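Local coordinates for protein sialyltransferase 0160 (Photobacterium damselae, PDB 4R84) that probably transfers sialic acid from CMP-sialic acid to acceptor sugars, as a glycosyltransferase of the GT-B structural group, at residues A[149-154]-A[188-193]. Sequence-based numbering, arbitrary orientation.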
ATOM      1  N   GLN A 149     -14.106  -6.172  -8.547  1.00 18.76           N
ATOM      2  CA  GLN A 149     -13.763  -5.032  -9.380  1.00 17.33           C
ATOM      3  C   GLN A 149     -12.929  -4.043  -8.554  1.00 16.46           C
ATOM      4  O   GLN A 149     -13.119  -3.919  -7.345  1.00 17.62           O
ATOM      5  CB  GLN A 149     -15.032  -4.357  -9.901  1.00 18.55           C
ATOM      6  CG  GLN A 149     -14.783  -3.189 -10.828  1.00 39.88           C
ATOM      7  CD  GLN A 149     -14.049  -3.594 -12.082  1.00 49.74           C
ATOM      8  OE1 GLN A 149     -14.295  -4.674 -12.645  1.00 47.32           O
ATOM      9  NE2 GLN A 149     -13.121  -2.740 -12.522  1.00 36.51           N
ATOM     10  N   ARG A 150     -12.003  -3.362  -9.221  1.00 14.76           N
ATOM     11  CA  ARG A 150     -11.113  -2.411  -8.562  1.00 13.58           C
ATOM     12  C   ARG A 150     -11.171  -1.089  -9.290  1.00 16.68           C
ATOM     13  O   ARG A 150     -11.066  -1.053 -10.514  1.00 22.94           O
ATOM     14  CB  ARG A 150      -9.668  -2.926  -8.540  1.00 13.89           C
ATOM     15  CG  ARG A 150      -9.539  -4.320  -7.924  1.00 17.46           C
ATOM     16  CD  ARG A 150      -8.097  -4.857  -7.738  1.00 17.98           C
ATOM     17  NE  ARG A 150      -8.273  -6.037  -6.903  1.00 18.02           N
ATOM     18  CZ  ARG A 150      -8.578  -7.254  -7.353  1.00 19.45           C
ATOM     19  NH1 ARG A 150      -8.564  -7.535  -8.653  1.00 19.88           N
ATOM     20  NH2 ARG A 150      -8.828  -8.210  -6.482  1.00 21.66           N
ATOM     21  N   PHE A 151     -11.363  -0.009  -8.533  1.00 14.66           N
ATOM     22  CA  PHE A 151     -11.295   1.335  -9.096  1.00 12.82           C
ATOM     23  C   PHE A 151     -10.021   1.956  -8.570  1.00 17.10           C
ATOM     24  O   PHE A 151      -9.836   1.985  -7.362  1.00 18.31           O
ATOM     25  CB  PHE A 151     -12.489   2.184  -8.682  1.00 15.31           C
ATOM     26  CG  PHE A 151     -13.796   1.778  -9.324  1.00 14.76           C
ATOM     27  CD1 PHE A 151     -13.848   0.778 -10.279  1.00 18.82           C
ATOM     28  CD2 PHE A 151     -14.958   2.460  -9.009  1.00 15.30           C
ATOM     29  CE1 PHE A 151     -15.055   0.426 -10.883  1.00 22.20           C
ATOM     30  CE2 PHE A 151     -16.189   2.102  -9.613  1.00 15.27           C
ATOM     31  CZ  PHE A 151     -16.219   1.097 -10.551  1.00 20.58           C
ATOM     32  N   VAL A 152      -9.175   2.480  -9.456  1.00 15.82           N
ATOM     33  CA  VAL A 152      -7.839   2.935  -9.044  1.00 13.24           C
ATOM     34  C   VAL A 152      -7.532   4.350  -9.524  1.00 14.05           C
ATOM     35  O   VAL A 152      -7.578   4.639 -10.724  1.00 19.17           O
ATOM     36  CB  VAL A 152      -6.733   1.986  -9.558  1.00 14.81           C
ATOM     37  CG1 VAL A 152      -5.344   2.520  -9.138  1.00 12.97           C
ATOM     38  CG2 VAL A 152      -6.903   0.546  -9.010  1.00 12.94           C
ATOM     39  N   SER A 153      -7.184   5.216  -8.572  1.00 15.38           N
ATOM     40  CA  SER A 153      -6.752   6.583  -8.868  1.00 18.50           C
ATOM     41  C   SER A 153      -5.424   6.849  -8.212  1.00 16.35           C
ATOM     42  O   SER A 153      -5.382   7.207  -7.036  1.00 15.82           O
ATOM     43  CB  SER A 153      -7.782   7.597  -8.368  1.00 19.82           C
ATOM     44  OG  SER A 153      -8.951   7.524  -9.167  1.00 23.51           O
ATOM     45  N   TRP A 154      -4.354   6.665  -8.983  1.00 15.41           N
ATOM     46  CA  TRP A 154      -2.985   6.835  -8.514  1.00 13.78           C
ATOM     47  C   TRP A 154      -2.293   7.901  -9.339  1.00 16.30           C
ATOM     48  O   TRP A 154      -2.353   7.874 -10.561  1.00 23.21           O
ATOM     49  CB  TRP A 154      -2.192   5.546  -8.648  1.00 13.75           C
ATOM     50  CG  TRP A 154      -2.529   4.451  -7.707  1.00 15.51           C
ATOM     51  CD1 TRP A 154      -3.112   4.555  -6.480  1.00 15.14           C
ATOM     52  CD2 TRP A 154      -2.287   3.063  -7.934  1.00 17.90           C
ATOM     53  NE1 TRP A 154      -3.250   3.289  -5.928  1.00 18.33           N
ATOM     54  CE2 TRP A 154      -2.750   2.363  -6.805  1.00 14.56           C
ATOM     55  CE3 TRP A 154      -1.743   2.336  -9.004  1.00 18.32           C
ATOM     56  CZ2 TRP A 154      -2.669   0.971  -6.698  1.00 17.92           C
ATOM     57  CZ3 TRP A 154      -1.658   0.951  -8.897  1.00 19.07           C
ATOM     58  CH2 TRP A 154      -2.122   0.284  -7.752  1.00 21.00           C
ATOM     59  N   ASP A 188     -20.934   5.401  -7.286  1.00 22.23           N
ATOM     60  CA  ASP A 188     -22.376   5.520  -7.120  1.00 24.34           C
ATOM     61  C   ASP A 188     -23.128   4.662  -8.129  1.00 20.85           C
ATOM     62  O   ASP A 188     -24.033   3.929  -7.761  1.00 22.39           O
ATOM     63  CB  ASP A 188     -22.819   6.973  -7.261  1.00 23.53           C
ATOM     64  CG  ASP A 188     -24.293   7.143  -6.984  1.00 41.45           C
ATOM     65  OD1 ASP A 188     -24.683   7.056  -5.798  1.00 46.84           O
ATOM     66  OD2 ASP A 188     -25.054   7.336  -7.952  1.00 44.65           O
ATOM     67  N   GLU A 189     -22.703   4.713  -9.386  1.00 21.43           N
ATOM     68  CA  GLU A 189     -23.326   3.913 -10.437  1.00 23.54           C
ATOM     69  C   GLU A 189     -23.127   2.418 -10.190  1.00 19.34           C
ATOM     70  O   GLU A 189     -24.033   1.604 -10.394  1.00 23.64           O
ATOM     71  CB  GLU A 189     -22.726   4.274 -11.792  1.00 28.04           C
ATOM     72  CG  GLU A 189     -23.429   3.636 -12.966  1.00 47.06           C
ATOM     73  CD  GLU A 189     -22.767   3.983 -14.284  1.00 64.96           C
ATOM     74  OE1 GLU A 189     -21.520   4.057 -14.304  1.00 69.97           O
ATOM     75  OE2 GLU A 189     -23.490   4.232 -15.277  1.00 66.12           O
ATOM     76  N   TYR A 190     -21.922   2.061  -9.753  1.00 19.60           N
ATOM     77  CA  TYR A 190     -21.605   0.665  -9.500  1.00 17.73           C
ATOM     78  C   TYR A 190     -22.486   0.138  -8.384  1.00 19.60           C
ATOM     79  O   TYR A 190     -23.037  -0.953  -8.500  1.00 20.04           O
ATOM     80  CB  TYR A 190     -20.121   0.486  -9.150  1.00 17.48           C
ATOM     81  CG  TYR A 190     -19.669  -0.961  -9.194  1.00 16.80           C
ATOM     82  CD1 TYR A 190     -19.273  -1.541 -10.396  1.00 19.10           C
ATOM     83  CD2 TYR A 190     -19.628  -1.744  -8.031  1.00 16.41           C
ATOM     84  CE1 TYR A 190     -18.870  -2.866 -10.465  1.00 20.75           C
ATOM     85  CE2 TYR A 190     -19.218  -3.078  -8.084  1.00 16.68           C
ATOM     86  CZ  TYR A 190     -18.840  -3.625  -9.303  1.00 22.04           C
ATOM     87  OH  TYR A 190     -18.435  -4.927  -9.372  1.00 20.30           O
ATOM     88  N   ALA A 191     -22.634   0.929  -7.324  1.00 17.23           N
ATOM     89  CA  ALA A 191     -23.450   0.547  -6.176  1.00 16.60           C
ATOM     90  C   ALA A 191     -24.913   0.376  -6.562  1.00 23.69           C
ATOM     91  O   ALA A 191     -25.582  -0.548  -6.119  1.00 23.98           O
ATOM     92  CB  ALA A 191     -23.311   1.573  -5.059  1.00 21.46           C
ATOM     93  N   GLN A 192     -25.390   1.286  -7.393  1.00 20.12           N
ATOM     94  CA  GLN A 192     -26.771   1.276  -7.854  1.00 19.11           C
ATOM     95  C   GLN A 192     -27.044   0.001  -8.656  1.00 19.02           C
ATOM     96  O   GLN A 192     -28.156  -0.500  -8.655  1.00 22.18           O
ATOM     97  CB  GLN A 192     -27.014   2.560  -8.663  1.00 27.38           C
ATOM     98  CG  GLN A 192     -28.383   2.829  -9.225  1.00 39.67           C
ATOM     99  CD  GLN A 192     -28.362   4.090 -10.099  1.00 54.54           C
ATOM    100  OE1 GLN A 192     -29.196   4.268 -10.979  1.00 62.35           O
ATOM    101  NE2 GLN A 192     -27.396   4.968  -9.847  1.00 57.00           N
ATOM    102  N   SER A 193     -26.018  -0.528  -9.319  1.00 18.24           N
ATOM    103  CA  SER A 193     -26.184  -1.675 -10.209  1.00 21.35           C
ATOM    104  C   SER A 193     -26.227  -3.022  -9.472  1.00 20.53           C
ATOM    105  O   SER A 193     -26.529  -4.069 -10.068  1.00 21.01           O
ATOM    106  CB  SER A 193     -25.055  -1.699 -11.241  1.00 21.45           C
ATOM    107  OG  SER A 193     -23.857  -2.202 -10.672  1.00 24.27           O
TER
HETATM  108  O   HOH W   1     -17.141  -6.344  -7.596  1.00 24.32           O
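Tyr-190 meets Phe-151 and Gln-149 because its first torsion, -167°, carries CG away from the backbone N and sends the phenol from the helix toward the strand. Phe-151 answers with CG beside its own backbone N (chi1 -71°), and its far end, CZ, comes within 4.0 Å of Tyr-190 CD1. The two rings form an offset edge-to-face pair in which Phe-151 gives the edge and Tyr-190 the face; their centroids lie 5.7 Å apart and their planes stand at 76°. Two residues earlier on the strand, Gln-149 lays its aliphatic base against the hydroxyl end of the same ring, with CB 3.5 Å from Tyr-190 OH, while the chain bends at chi2 and turns its amide away from the ring, toward the next residue of its own strand, for a weak hydrogen bond from NE2 to the carbonyl O of Arg-150. No direct hydrogen bond joins the segments. Instead one water bridges them, accepting from the backbone N of Gln-149 and lying 2.6 Å from Tyr-190 OH, so that the hydroxyl is tied to the strand backbone while the ring packs against Phe-151 and Gln-149 CB. The example illustrates helix-on-sheet packing in a Rossmann-type domain: strand 149-154 runs parallel between strands 106-125 and 169-175, and Phe-151, also edge-to-face with Tyr-172, continues onto Met-183, Ala-186 and Ile-187 of helix 181-192, whereas Arg-150 packs on helix 129-144.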